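Local coordinates for PCF11 protein (Saccharomyces cerevisiae, PDB 1SZ9) that binds the carboxy-terminal domain of RNA polymerase II through its CTD-interacting domain and so probably couples transcription to 3'-end processing of mRNA, at residues V7-F12 with Q42-A47; N13-E18 with T28-L33; N107-W112 with S126-I131. One frame throughout, in Å; residues are numbered along the deposited sequence.

Overall arrangement
The CTD-interacting domain of Pcf11 is an all-helical, arm-repeat-like right-handed superhelix, and the three contacts sample its two ends. Interactions 1 and 2 form one continuous patch at the N-terminal end: both use helix 3-16, their centres lie 9 Å apart, and F12 of interaction 1 also packs on L30 and L33 of interaction 2. Helix 3-16 thereby meets helix 24-36 and helix 41-54, which follow it in the chain. Interaction 3 comes later, joining helices 99-112 and 125-137 on the opposite side of the chain's centre; its centre is about 25 Å from that of interaction 1 and about 24 Å from that of interaction 2. Its nearest atoms stay about 12 Å from either, so they do not touch.

Interaction 1. Residues V7-F12 with Q42-A47; sequences VIVKDF and QYFVDA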
ATOM      1  N   VAL A   7     -10.559  16.459 -11.838  1.00 42.26           N
ATOM      2  CA  VAL A   7      -9.743  16.002 -12.942  1.00 40.97           C
ATOM      3  C   VAL A   7      -8.533  15.193 -12.456  1.00 39.82           C
ATOM      4  O   VAL A   7      -8.246  14.112 -12.979  1.00 36.16           O
ATOM      5  CB  VAL A   7      -9.248  17.199 -13.787  1.00 41.74           C
ATOM      6  CG1 VAL A   7      -8.217  16.734 -14.806  1.00 39.82           C
ATOM      7  CG2 VAL A   7     -10.428  17.845 -14.502  1.00 43.19           C
ATOM      8  N   ILE A   8      -7.820  15.722 -11.466  1.00 37.19           N
ATOM      9  CA  ILE A   8      -6.657  15.024 -10.939  1.00 36.70           C
ATOM     10  C   ILE A   8      -7.038  13.672 -10.318  1.00 33.55           C
ATOM     11  O   ILE A   8      -6.375  12.666 -10.552  1.00 31.25           O
ATOM     12  CB  ILE A   8      -5.922  15.889  -9.892  1.00 37.59           C
ATOM     13  CG1 ILE A   8      -5.504  17.214 -10.539  1.00 39.36           C
ATOM     14  CG2 ILE A   8      -4.673  15.142  -9.370  1.00 35.88           C
ATOM     15  CD1 ILE A   8      -4.994  18.260  -9.557  1.00 44.13           C
ATOM     16  N   VAL A   9      -8.111  13.650  -9.541  1.00 31.92           N
ATOM     17  CA  VAL A   9      -8.541  12.413  -8.909  1.00 33.72           C
ATOM     18  C   VAL A   9      -8.984  11.378  -9.944  1.00 35.80           C
ATOM     19  O   VAL A   9      -8.641  10.200  -9.826  1.00 34.07           O
ATOM     20  CB  VAL A   9      -9.677  12.673  -7.881  1.00 33.75           C
ATOM     21  CG1 VAL A   9     -10.292  11.355  -7.409  1.00 33.65           C
ATOM     22  CG2 VAL A   9      -9.118  13.429  -6.676  1.00 31.90           C
ATOM     23  N   LYS A  10      -9.727  11.812 -10.965  1.00 36.25           N
ATOM     24  CA  LYS A  10     -10.183  10.880 -11.997  1.00 38.13           C
ATOM     25  C   LYS A  10      -8.995  10.329 -12.770  1.00 37.01           C
ATOM     26  O   LYS A  10      -8.977   9.172 -13.172  1.00 35.81           O
ATOM     27  CB  LYS A  10     -11.152  11.562 -12.964  1.00 38.76           C
ATOM     28  CG  LYS A  10     -12.553  11.703 -12.415  1.00 43.51           C
ATOM     29  CD  LYS A  10     -13.483  12.353 -13.426  1.00 45.40           C
ATOM     30  CE  LYS A  10     -14.911  12.393 -12.908  1.00 45.33           C
ATOM     31  NZ  LYS A  10     -15.812  13.061 -13.895  1.00 47.66           N
ATOM     32  N   ASP A  11      -8.003  11.178 -12.973  1.00 37.02           N
ATOM     33  CA  ASP A  11      -6.802  10.790 -13.686  1.00 37.27           C
ATOM     34  C   ASP A  11      -6.051   9.749 -12.842  1.00 36.23           C
ATOM     35  O   ASP A  11      -5.517   8.772 -13.385  1.00 35.14           O
ATOM     36  CB  ASP A  11      -5.954  12.048 -13.935  1.00 42.49           C
ATOM     37  CG  ASP A  11      -4.641  11.760 -14.648  1.00 47.35           C
ATOM     38  OD1 ASP A  11      -4.637  11.082 -15.701  1.00 50.74           O
ATOM     39  OD2 ASP A  11      -3.597  12.241 -14.158  1.00 52.07           O
ATOM     40  N   PHE A  12      -6.028   9.945 -11.520  1.00 32.16           N
ATOM     41  CA  PHE A  12      -5.342   9.003 -10.612  1.00 31.36           C
ATOM     42  C   PHE A  12      -6.050   7.652 -10.709  1.00 30.16           C
ATOM     43  O   PHE A  12      -5.405   6.618 -10.896  1.00 26.66           O
ATOM     44  CB  PHE A  12      -5.391   9.501  -9.150  1.00 28.84           C
ATOM     45  CG  PHE A  12      -4.491   8.738  -8.200  1.00 26.87           C
ATOM     46  CD1 PHE A  12      -3.151   9.095  -8.035  1.00 23.18           C
ATOM     47  CD2 PHE A  12      -4.990   7.675  -7.454  1.00 25.30           C
ATOM     48  CE1 PHE A  12      -2.320   8.407  -7.132  1.00 21.22           C
ATOM     49  CE2 PHE A  12      -4.159   6.977  -6.549  1.00 26.98           C
ATOM     50  CZ  PHE A  12      -2.824   7.354  -6.395  1.00 23.07           C
ATOM     51  N   GLN A  42      -6.123  12.375   0.629  1.00 31.33           N
ATOM     52  CA  GLN A  42      -7.162  11.456   1.077  1.00 33.79           C
ATOM     53  C   GLN A  42      -7.888  10.758  -0.087  1.00 33.16           C
ATOM     54  O   GLN A  42      -8.307   9.597   0.041  1.00 31.81           O
ATOM     55  CB  GLN A  42      -8.157  12.172   1.993  1.00 37.14           C
ATOM     56  CG  GLN A  42      -9.290  11.263   2.456  1.00 43.63           C
ATOM     57  CD  GLN A  42      -9.957  11.745   3.729  1.00 47.30           C
ATOM     58  OE1 GLN A  42      -9.997  12.947   4.012  1.00 46.39           O
ATOM     59  NE2 GLN A  42     -10.501  10.800   4.505  1.00 49.05           N
ATOM     60  N   TYR A  43      -8.018  11.446  -1.223  1.00 31.18           N
ATOM     61  CA  TYR A  43      -8.672  10.855  -2.387  1.00 32.02           C
ATOM     62  C   TYR A  43      -7.818   9.732  -2.935  1.00 29.61           C
ATOM     63  O   TYR A  43      -8.334   8.681  -3.290  1.00 27.61           O
ATOM     64  CB  TYR A  43      -8.910  11.899  -3.476  1.00 33.16           C
ATOM     65  CG  TYR A  43      -9.947  12.914  -3.069  1.00 39.31           C
ATOM     66  CD1 TYR A  43     -11.240  12.511  -2.738  1.00 40.77           C
ATOM     67  CD2 TYR A  43      -9.628  14.265  -2.959  1.00 40.57           C
ATOM     68  CE1 TYR A  43     -12.183  13.418  -2.301  1.00 42.67           C
ATOM     69  CE2 TYR A  43     -10.572  15.190  -2.520  1.00 42.23           C
ATOM     70  CZ  TYR A  43     -11.843  14.756  -2.192  1.00 44.27           C
ATOM     71  OH  TYR A  43     -12.775  15.652  -1.736  1.00 48.08           O
ATOM     72  N   PHE A  44      -6.511   9.961  -2.993  1.00 29.36           N
ATOM     73  CA  PHE A  44      -5.587   8.942  -3.487  1.00 29.19           C
ATOM     74  C   PHE A  44      -5.566   7.747  -2.523  1.00 27.91           C
ATOM     75  O   PHE A  44      -5.542   6.599  -2.949  1.00 27.11           O
ATOM     76  CB  PHE A  44      -4.180   9.528  -3.647  1.00 25.86           C
ATOM     77  CG  PHE A  44      -4.106  10.673  -4.623  1.00 26.34           C
ATOM     78  CD1 PHE A  44      -5.078  10.836  -5.605  1.00 24.53           C
ATOM     79  CD2 PHE A  44      -3.040  11.570  -4.587  1.00 28.36           C
ATOM     80  CE1 PHE A  44      -4.992  11.876  -6.544  1.00 25.91           C
ATOM     81  CE2 PHE A  44      -2.943  12.611  -5.520  1.00 28.02           C
ATOM     82  CZ  PHE A  44      -3.927  12.761  -6.502  1.00 25.98           C
ATOM     83  N   VAL A  45      -5.592   8.011  -1.221  1.00 27.82           N
ATOM     84  CA  VAL A  45      -5.601   6.907  -0.262  1.00 25.44           C
ATOM     85  C   VAL A  45      -6.845   6.036  -0.439  1.00 26.43           C
ATOM     86  O   VAL A  45      -6.757   4.806  -0.501  1.00 23.79           O
ATOM     87  CB  VAL A  45      -5.528   7.430   1.188  1.00 25.94           C
ATOM     88  CG1 VAL A  45      -5.790   6.289   2.182  1.00 25.23           C
ATOM     89  CG2 VAL A  45      -4.142   8.014   1.438  1.00 25.26           C
ATOM     90  N   ASP A  46      -8.013   6.663  -0.543  1.00 28.57           N
ATOM     91  CA  ASP A  46      -9.238   5.884  -0.697  1.00 28.26           C
ATOM     92  C   ASP A  46      -9.276   5.123  -2.004  1.00 26.12           C
ATOM     93  O   ASP A  46      -9.767   4.006  -2.059  1.00 26.01           O
ATOM     94  CB  ASP A  46     -10.468   6.774  -0.571  1.00 33.49           C
ATOM     95  CG  ASP A  46     -10.696   7.236   0.857  1.00 38.68           C
ATOM     96  OD1 ASP A  46     -10.238   6.538   1.801  1.00 40.30           O
ATOM     97  OD2 ASP A  46     -11.345   8.284   1.031  1.00 41.27           O
ATOM     98  N   ALA A  47      -8.740   5.722  -3.056  1.00 25.82           N
ATOM     99  CA  ALA A  47      -8.696   5.062  -4.353  1.00 24.01           C
ATOM    100  C   ALA A  47      -7.827   3.788  -4.257  1.00 25.14           C
ATOM    101  O   ALA A  47      -8.207   2.729  -4.748  1.00 23.37           O
ATOM    102  CB  ALA A  47      -8.122   6.010  -5.389  1.00 21.93           C
TER
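F12 and F44 lay their rings one over the other in an offset stack, and the rest of the contact is built round that pair. The centroids are 4.1 Å apart and the planes only 16° from parallel, with F44 CD1 set over the F12 face toward its rim, 3.4 Å from F12 CG. F12 CG stands anti to the backbone N (chi1 -169°), on the side of helix 41-54, and F44 CB also sits over the ring's face in a CH-pi contact. The bumps that fit round the stack are small. I8 CG2 abuts the edge of the F44 ring in its plane, 3.8 Å from F44 CZ, while A47 CB borders the F12 ring near its plane, 4.1 Å from F12 CD2. On the more exposed flank, V9 CG2 settles into the hollow at the root of the Y43 side chain, 3.6 Å from Y43 CB; Y43 then carries its hydroxyl end away from residues 7-12, and its side chain touches T5 nearer the start of helix 3-16. An alanine at F12 would probably open a gap over the F44 face and leave that ring without its stacking partner and freer to turn. Between these segments the contact is apolar, a case of two helices meeting through interdigitated side chains. The segment axes approach to 10.1 Å and run nearly parallel, at a signed crossing angle of -25°, as suits a first and a third helix in an up-down-up succession. Helix 24-36 lies against the same pair, its L30 and L33 packing on F12, while Y78 of helix 78-83 touches F44 and the loop residue N37 meets both I8 and F44.

Interaction 2. Residues N13-E18 with T28-L33; sequences NSILEE and TTLTKL
I15 and L30 make the tight part of this contact, their side chains lying alongside and pointing opposite ways. I15 CG2, anti to the backbone N, comes 3.7 Å from L30 CD2, and L30 CG lies close behind. The other branch of L30 turns to the buried side, where its CD1 meets L16 CD1 at 3.9 Å, the two side chains crossing at about a right angle. L30 and L16 are both buried; L33 and T29, on the looser side, are partly exposed and touch with a single methyl each. The end of I15 meets L33 tip to tip, CD1 to CD1 at 3.8 Å, and T29 CG2 lies 4.1 Å from I15 CD1. The T29 hydroxyl bonds instead to the carbonyl oxygen of P25 within its own helix. L16 also packs on A47, I48 and R51 of helix 41-54, and I15 on I26 of helix 24-36, making the patch part of the core shared by the first three helices. Since methyl groups, backed by the methines of I15 and L30, do the touching, the helices are held here by shape and by exclusion of water, with no directional bond to fix their register.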
ATOM      1  N   ASN A  13      -7.376   7.667 -10.592  1.00 29.41           N
ATOM      2  CA  ASN A  13      -8.161   6.428 -10.666  1.00 32.22           C
ATOM      3  C   ASN A  13      -7.981   5.711 -12.001  1.00 32.04           C
ATOM      4  O   ASN A  13      -7.823   4.497 -12.051  1.00 32.11           O
ATOM      5  CB  ASN A  13      -9.659   6.706 -10.472  1.00 32.98           C
ATOM      6  CG  ASN A  13     -10.042   6.906  -9.017  1.00 38.58           C
ATOM      7  OD1 ASN A  13      -9.867   6.016  -8.191  1.00 41.95           O
ATOM      8  ND2 ASN A  13     -10.580   8.074  -8.699  1.00 39.34           N
ATOM      9  N   SER A  14      -8.015   6.478 -13.083  1.00 31.72           N
ATOM     10  CA  SER A  14      -7.880   5.928 -14.426  1.00 32.22           C
ATOM     11  C   SER A  14      -6.566   5.171 -14.605  1.00 31.20           C
ATOM     12  O   SER A  14      -6.517   4.083 -15.189  1.00 30.82           O
ATOM     13  CB  SER A  14      -7.991   7.073 -15.440  1.00 32.65           C
ATOM     14  OG  SER A  14      -7.676   6.640 -16.747  1.00 42.59           O
ATOM     15  N   ILE A  15      -5.491   5.765 -14.110  1.00 29.99           N
ATOM     16  CA  ILE A  15      -4.187   5.142 -14.194  1.00 28.64           C
ATOM     17  C   ILE A  15      -4.157   3.891 -13.297  1.00 27.98           C
ATOM     18  O   ILE A  15      -3.684   2.828 -13.698  1.00 27.24           O
ATOM     19  CB  ILE A  15      -3.103   6.148 -13.768  1.00 30.20           C
ATOM     20  CG1 ILE A  15      -3.034   7.273 -14.810  1.00 30.52           C
ATOM     21  CG2 ILE A  15      -1.759   5.443 -13.596  1.00 30.07           C
ATOM     22  CD1 ILE A  15      -2.133   8.434 -14.425  1.00 31.51           C
ATOM     23  N   LEU A  16      -4.692   4.019 -12.090  1.00 27.65           N
ATOM     24  CA  LEU A  16      -4.709   2.910 -11.151  1.00 28.93           C
ATOM     25  C   LEU A  16      -5.398   1.674 -11.753  1.00 29.91           C
ATOM     26  O   LEU A  16      -4.979   0.537 -11.513  1.00 26.54           O
ATOM     27  CB  LEU A  16      -5.413   3.367  -9.875  1.00 29.69           C
ATOM     28  CG  LEU A  16      -5.415   2.533  -8.594  1.00 32.26           C
ATOM     29  CD1 LEU A  16      -4.034   1.976  -8.244  1.00 31.38           C
ATOM     30  CD2 LEU A  16      -5.922   3.451  -7.483  1.00 31.54           C
ATOM     31  N   GLU A  17      -6.446   1.908 -12.545  1.00 29.48           N
ATOM     32  CA  GLU A  17      -7.186   0.816 -13.186  1.00 32.02           C
ATOM     33  C   GLU A  17      -6.293   0.036 -14.143  1.00 27.61           C
ATOM     34  O   GLU A  17      -6.579  -1.101 -14.475  1.00 27.74           O
ATOM     35  CB  GLU A  17      -8.390   1.355 -13.966  1.00 33.20           C
ATOM     36  CG  GLU A  17      -9.464   1.962 -13.103  1.00 43.42           C
ATOM     37  CD  GLU A  17     -10.135   0.950 -12.207  1.00 47.91           C
ATOM     38  OE1 GLU A  17     -10.514  -0.129 -12.716  1.00 51.20           O
ATOM     39  OE2 GLU A  17     -10.294   1.236 -10.996  1.00 52.84           O
ATOM     40  N   GLU A  18      -5.209   0.654 -14.584  1.00 27.43           N
ATOM     41  CA  GLU A  18      -4.295  -0.016 -15.496  1.00 27.86           C
ATOM     42  C   GLU A  18      -3.249  -0.870 -14.759  1.00 25.67           C
ATOM     43  O   GLU A  18      -2.466  -1.572 -15.397  1.00 23.24           O
ATOM     44  CB  GLU A  18      -3.590   1.016 -16.377  1.00 28.74           C
ATOM     45  CG  GLU A  18      -4.471   1.679 -17.432  1.00 35.69           C
ATOM     46  CD  GLU A  18      -5.068   0.673 -18.392  1.00 40.78           C
ATOM     47  OE1 GLU A  18      -4.312  -0.164 -18.933  1.00 43.11           O
ATOM     48  OE2 GLU A  18      -6.297   0.715 -18.604  1.00 46.82           O
ATOM     49  N   THR A  28       5.397   4.453 -10.542  1.00 22.29           N
ATOM     50  CA  THR A  28       6.166   5.684 -10.388  1.00 23.66           C
ATOM     51  C   THR A  28       5.332   6.915 -10.729  1.00 24.96           C
ATOM     52  O   THR A  28       5.452   7.947 -10.076  1.00 26.60           O
ATOM     53  CB  THR A  28       7.435   5.636 -11.266  1.00 25.40           C
ATOM     54  OG1 THR A  28       8.356   4.701 -10.683  1.00 28.59           O
ATOM     55  CG2 THR A  28       8.106   7.023 -11.339  1.00 30.11           C
ATOM     56  N   THR A  29       4.484   6.803 -11.747  1.00 23.79           N
ATOM     57  CA  THR A  29       3.639   7.920 -12.142  1.00 23.50           C
ATOM     58  C   THR A  29       2.614   8.214 -11.049  1.00 23.19           C
ATOM     59  O   THR A  29       2.345   9.379 -10.750  1.00 22.10           O
ATOM     60  CB  THR A  29       2.958   7.645 -13.510  1.00 24.24           C
ATOM     61  OG1 THR A  29       3.974   7.586 -14.527  1.00 24.15           O
ATOM     62  CG2 THR A  29       1.965   8.756 -13.864  1.00 24.29           C
ATOM     63  N   LEU A  30       2.049   7.174 -10.441  1.00 20.88           N
ATOM     64  CA  LEU A  30       1.097   7.380  -9.347  1.00 21.09           C
ATOM     65  C   LEU A  30       1.804   8.049  -8.140  1.00 22.62           C
ATOM     66  O   LEU A  30       1.206   8.865  -7.435  1.00 22.85           O
ATOM     67  CB  LEU A  30       0.480   6.043  -8.905  1.00 19.83           C
ATOM     68  CG  LEU A  30      -0.510   5.362  -9.866  1.00 20.88           C
ATOM     69  CD1 LEU A  30      -0.869   3.944  -9.352  1.00 18.66           C
ATOM     70  CD2 LEU A  30      -1.786   6.240  -9.989  1.00 19.48           C
ATOM     71  N   THR A  31       3.074   7.700  -7.915  1.00 22.06           N
ATOM     72  CA  THR A  31       3.852   8.255  -6.806  1.00 21.01           C
ATOM     73  C   THR A  31       4.113   9.751  -7.048  1.00 23.34           C
ATOM     74  O   THR A  31       4.039  10.557  -6.128  1.00 23.07           O
ATOM     75  CB  THR A  31       5.203   7.500  -6.666  1.00 23.25           C
ATOM     76  OG1 THR A  31       4.935   6.100  -6.515  1.00 23.13           O
ATOM     77  CG2 THR A  31       6.010   8.001  -5.445  1.00 18.93           C
ATOM     78  N   LYS A  32       4.414  10.112  -8.294  1.00 23.64           N
ATOM     79  CA  LYS A  32       4.666  11.503  -8.651  1.00 25.12           C
ATOM     80  C   LYS A  32       3.371  12.316  -8.501  1.00 27.03           C
ATOM     81  O   LYS A  32       3.399  13.447  -8.031  1.00 27.77           O
ATOM     82  CB  LYS A  32       5.195  11.592 -10.089  1.00 25.84           C
ATOM     83  CG  LYS A  32       6.607  11.045 -10.263  1.00 27.23           C
ATOM     84  CD  LYS A  32       6.952  10.855 -11.749  1.00 28.23           C
ATOM     85  CE  LYS A  32       6.929  12.180 -12.499  1.00 29.19           C
ATOM     86  NZ  LYS A  32       7.332  12.008 -13.909  1.00 26.51           N
ATOM     87  N   LEU A  33       2.238  11.740  -8.896  1.00 26.63           N
ATOM     88  CA  LEU A  33       0.958  12.428  -8.738  1.00 28.69           C
ATOM     89  C   LEU A  33       0.675  12.658  -7.237  1.00 29.23           C
ATOM     90  O   LEU A  33       0.127  13.695  -6.839  1.00 29.04           O
ATOM     91  CB  LEU A  33      -0.183  11.598  -9.351  1.00 29.47           C
ATOM     92  CG  LEU A  33      -0.363  11.628 -10.879  1.00 29.27           C
ATOM     93  CD1 LEU A  33      -1.394  10.588 -11.325  1.00 29.70           C
ATOM     94  CD2 LEU A  33      -0.821  13.039 -11.298  1.00 30.44           C
TER

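Interaction 3. Residues N107-W112 with S126-I131; sequences NMFKLW and SALEKI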
ATOM      1  N   ASN A 107       7.694 -10.010   2.427  1.00 20.69           N
ATOM      2  CA  ASN A 107       8.923  -9.263   2.189  1.00 20.69           C
ATOM      3  C   ASN A 107       8.629  -7.769   2.250  1.00 22.28           C
ATOM      4  O   ASN A 107       9.404  -6.997   2.812  1.00 21.74           O
ATOM      5  CB  ASN A 107       9.531  -9.663   0.839  1.00 18.66           C
ATOM      6  CG  ASN A 107      10.157 -11.056   0.894  1.00 23.38           C
ATOM      7  OD1 ASN A 107      10.382 -11.583   1.980  1.00 23.14           O
ATOM      8  ND2 ASN A 107      10.438 -11.647  -0.261  1.00 23.69           N
ATOM      9  N   MET A 108       7.484  -7.373   1.698  1.00 20.52           N
ATOM     10  CA  MET A 108       7.092  -5.969   1.712  1.00 21.85           C
ATOM     11  C   MET A 108       6.955  -5.479   3.153  1.00 20.09           C
ATOM     12  O   MET A 108       7.410  -4.377   3.492  1.00 21.23           O
ATOM     13  CB  MET A 108       5.770  -5.780   0.952  1.00 19.67           C
ATOM     14  CG  MET A 108       5.197  -4.361   1.009  1.00 22.51           C
ATOM     15  SD  MET A 108       3.606  -4.305   0.130  1.00 22.43           S
ATOM     16  CE  MET A 108       2.558  -5.295   1.318  1.00 22.58           C
ATOM     17  N   PHE A 109       6.324  -6.292   3.993  1.00 19.40           N
ATOM     18  CA  PHE A 109       6.154  -5.964   5.414  1.00 19.39           C
ATOM     19  C   PHE A 109       7.525  -5.827   6.106  1.00 20.67           C
ATOM     20  O   PHE A 109       7.744  -4.916   6.908  1.00 18.65           O
ATOM     21  CB  PHE A 109       5.343  -7.062   6.097  1.00 21.11           C
ATOM     22  CG  PHE A 109       5.392  -7.010   7.596  1.00 24.02           C
ATOM     23  CD1 PHE A 109       4.692  -6.020   8.300  1.00 24.63           C
ATOM     24  CD2 PHE A 109       6.184  -7.905   8.301  1.00 23.02           C
ATOM     25  CE1 PHE A 109       4.791  -5.921   9.685  1.00 25.18           C
ATOM     26  CE2 PHE A 109       6.291  -7.813   9.699  1.00 27.10           C
ATOM     27  CZ  PHE A 109       5.596  -6.817  10.388  1.00 25.24           C
ATOM     28  N   LYS A 110       8.439  -6.749   5.807  1.00 19.93           N
ATOM     29  CA  LYS A 110       9.773  -6.688   6.383  1.00 25.94           C
ATOM     30  C   LYS A 110      10.439  -5.344   6.103  1.00 25.78           C
ATOM     31  O   LYS A 110      11.049  -4.761   6.987  1.00 23.29           O
ATOM     32  CB  LYS A 110      10.669  -7.795   5.823  1.00 29.06           C
ATOM     33  CG  LYS A 110      10.534  -9.154   6.499  1.00 31.43           C
ATOM     34  CD  LYS A 110      11.613 -10.067   5.937  1.00 35.69           C
ATOM     35  CE  LYS A 110      11.629 -11.422   6.595  1.00 37.48           C
ATOM     36  NZ  LYS A 110      12.808 -12.175   6.085  1.00 44.49           N
ATOM     37  N   LEU A 111      10.323  -4.849   4.872  1.00 26.50           N
ATOM     38  CA  LEU A 111      10.947  -3.566   4.551  1.00 25.59           C
ATOM     39  C   LEU A 111      10.224  -2.401   5.223  1.00 25.92           C
ATOM     40  O   LEU A 111      10.822  -1.342   5.403  1.00 27.58           O
ATOM     41  CB  LEU A 111      11.010  -3.354   3.034  1.00 25.63           C
ATOM     42  CG  LEU A 111      11.821  -4.401   2.270  1.00 28.65           C
ATOM     43  CD1 LEU A 111      11.848  -4.027   0.795  1.00 26.93           C
ATOM     44  CD2 LEU A 111      13.250  -4.484   2.820  1.00 27.98           C
ATOM     45  N   TRP A 112       8.954  -2.578   5.606  1.00 23.34           N
ATOM     46  CA  TRP A 112       8.247  -1.485   6.288  1.00 24.12           C
ATOM     47  C   TRP A 112       8.854  -1.258   7.676  1.00 24.34           C
ATOM     48  O   TRP A 112       8.716  -0.184   8.235  1.00 26.09           O
ATOM     49  CB  TRP A 112       6.742  -1.761   6.471  1.00 20.77           C
ATOM     50  CG  TRP A 112       5.900  -1.737   5.211  1.00 23.69           C
ATOM     51  CD1 TRP A 112       6.222  -1.170   4.011  1.00 21.35           C
ATOM     52  CD2 TRP A 112       4.581  -2.274   5.061  1.00 19.87           C
ATOM     53  NE1 TRP A 112       5.175  -1.321   3.115  1.00 20.57           N
ATOM     54  CE2 TRP A 112       4.160  -1.997   3.738  1.00 21.32           C
ATOM     55  CE3 TRP A 112       3.715  -2.968   5.917  1.00 19.75           C
ATOM     56  CZ2 TRP A 112       2.899  -2.390   3.249  1.00 18.85           C
ATOM     57  CZ3 TRP A 112       2.461  -3.358   5.433  1.00 21.34           C
ATOM     58  CH2 TRP A 112       2.070  -3.066   4.109  1.00 19.30           C
ATOM     59  N   SER A 126       1.652   0.650  15.990  1.00 36.88           N
ATOM     60  CA  SER A 126       0.526  -0.239  16.303  1.00 37.18           C
ATOM     61  C   SER A 126       0.093  -1.181  15.174  1.00 33.54           C
ATOM     62  O   SER A 126      -0.139  -2.366  15.403  1.00 32.43           O
ATOM     63  CB  SER A 126      -0.692   0.558  16.740  1.00 36.88           C
ATOM     64  OG  SER A 126      -1.779  -0.337  16.927  1.00 41.81           O
ATOM     65  N   ALA A 127      -0.040  -0.630  13.973  1.00 31.30           N
ATOM     66  CA  ALA A 127      -0.434  -1.386  12.794  1.00 29.58           C
ATOM     67  C   ALA A 127       0.576  -2.506  12.487  1.00 27.01           C
ATOM     68  O   ALA A 127       0.190  -3.653  12.279  1.00 26.80           O
ATOM     69  CB  ALA A 127      -0.553  -0.444  11.601  1.00 29.31           C
ATOM     70  N   LEU A 128       1.863  -2.163  12.484  1.00 24.69           N
ATOM     71  CA  LEU A 128       2.932  -3.113  12.205  1.00 24.06           C
ATOM     72  C   LEU A 128       3.014  -4.255  13.220  1.00 25.81           C
ATOM     73  O   LEU A 128       3.312  -5.382  12.843  1.00 23.78           O
ATOM     74  CB  LEU A 128       4.286  -2.381  12.116  1.00 24.12           C
ATOM     75  CG  LEU A 128       4.396  -1.400  10.943  1.00 27.20           C
ATOM     76  CD1 LEU A 128       5.764  -0.750  10.920  1.00 28.86           C
ATOM     77  CD2 LEU A 128       4.146  -2.139   9.620  1.00 28.26           C
ATOM     78  N   GLU A 129       2.765  -3.965  14.500  1.00 26.93           N
ATOM     79  CA  GLU A 129       2.787  -5.002  15.540  1.00 28.30           C
ATOM     80  C   GLU A 129       1.627  -5.972  15.321  1.00 26.74           C
ATOM     81  O   GLU A 129       1.795  -7.175  15.479  1.00 27.33           O
ATOM     82  CB  GLU A 129       2.630  -4.397  16.946  1.00 31.91           C
ATOM     83  CG  GLU A 129       3.846  -3.653  17.482  1.00 41.80           C
ATOM     84  CD  GLU A 129       3.547  -2.971  18.824  1.00 48.63           C
ATOM     85  OE1 GLU A 129       2.957  -3.638  19.712  1.00 50.38           O
ATOM     86  OE2 GLU A 129       3.897  -1.777  18.988  1.00 51.14           O
ATOM     87  N   LYS A 130       0.449  -5.438  14.992  1.00 25.61           N
ATOM     88  CA  LYS A 130      -0.725  -6.271  14.743  1.00 25.15           C
ATOM     89  C   LYS A 130      -0.488  -7.164  13.517  1.00 23.58           C
ATOM     90  O   LYS A 130      -0.909  -8.320  13.497  1.00 21.10           O
ATOM     91  CB  LYS A 130      -1.974  -5.421  14.494  1.00 27.51           C
ATOM     92  CG  LYS A 130      -2.624  -4.765  15.715  1.00 31.43           C
ATOM     93  CD  LYS A 130      -3.980  -4.181  15.275  1.00 36.98           C
ATOM     94  CE  LYS A 130      -4.661  -3.287  16.318  1.00 40.79           C
ATOM     95  NZ  LYS A 130      -5.203  -4.036  17.491  1.00 43.52           N
ATOM     96  N   ILE A 131       0.168  -6.619  12.493  1.00 21.41           N
ATOM     97  CA  ILE A 131       0.454  -7.409  11.291  1.00 22.22           C
ATOM     98  C   ILE A 131       1.450  -8.504  11.645  1.00 20.39           C
ATOM     99  O   ILE A 131       1.313  -9.649  11.211  1.00 19.42           O
ATOM    100  CB  ILE A 131       1.039  -6.540  10.146  1.00 23.70           C
ATOM    101  CG1 ILE A 131      -0.068  -5.681   9.540  1.00 22.53           C
ATOM    102  CG2 ILE A 131       1.662  -7.444   9.059  1.00 26.00           C
ATOM    103  CD1 ILE A 131       0.451  -4.614   8.545  1.00 21.49           C
TER
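This is a buried, apolar helix-to-helix contact near the C-terminal end of the superhelix, where F109 and W112 of helix 99-112 receive L128 and I131 of helix 125-137. The segment axes are well separated, 11.2 Å at closest approach, and run broadly antiparallel at 142°, so large side chains have to span the interval. F109 CG stands anti to the backbone N (chi1 166°), and the end of the ring comes nearer to helix 125-137 than its root does. Over one face of the ring sits the branch methyl of I131, with I131 CG2 3.4 Å from F109 CD1. At the edge of the same ring, near its plane, lies the backbone carbonyl of L128, with L128 O 3.5 Å from F109 CE1. L128 CD2 is lodged between the two aromatic residues, 3.8 Å from F109 CE1 and equally 3.8 Å from W112 CE3. I131 divides its branches in a similar way: while CG2 serves F109, CD1 meets the edge of the indole in its plane, 3.9 Å from W112 CZ3. F109 and W112 thus each touch both L128 and I131, which lie about one helical turn apart. The indole has its own polar tether, since W112 NE1 is hydrogen-bonded to D68 OD1 of helix 57-73, and the ring of F123 meets it edge to face. Further neighbours surround the contact: Y90 of helix 86-95 touches both F109 and I131, L86 of that helix and F64 of helix 57-73 pack on W112, and L113 and P121, from the loop between helix 99-112 and helix 125-137, lie against L128.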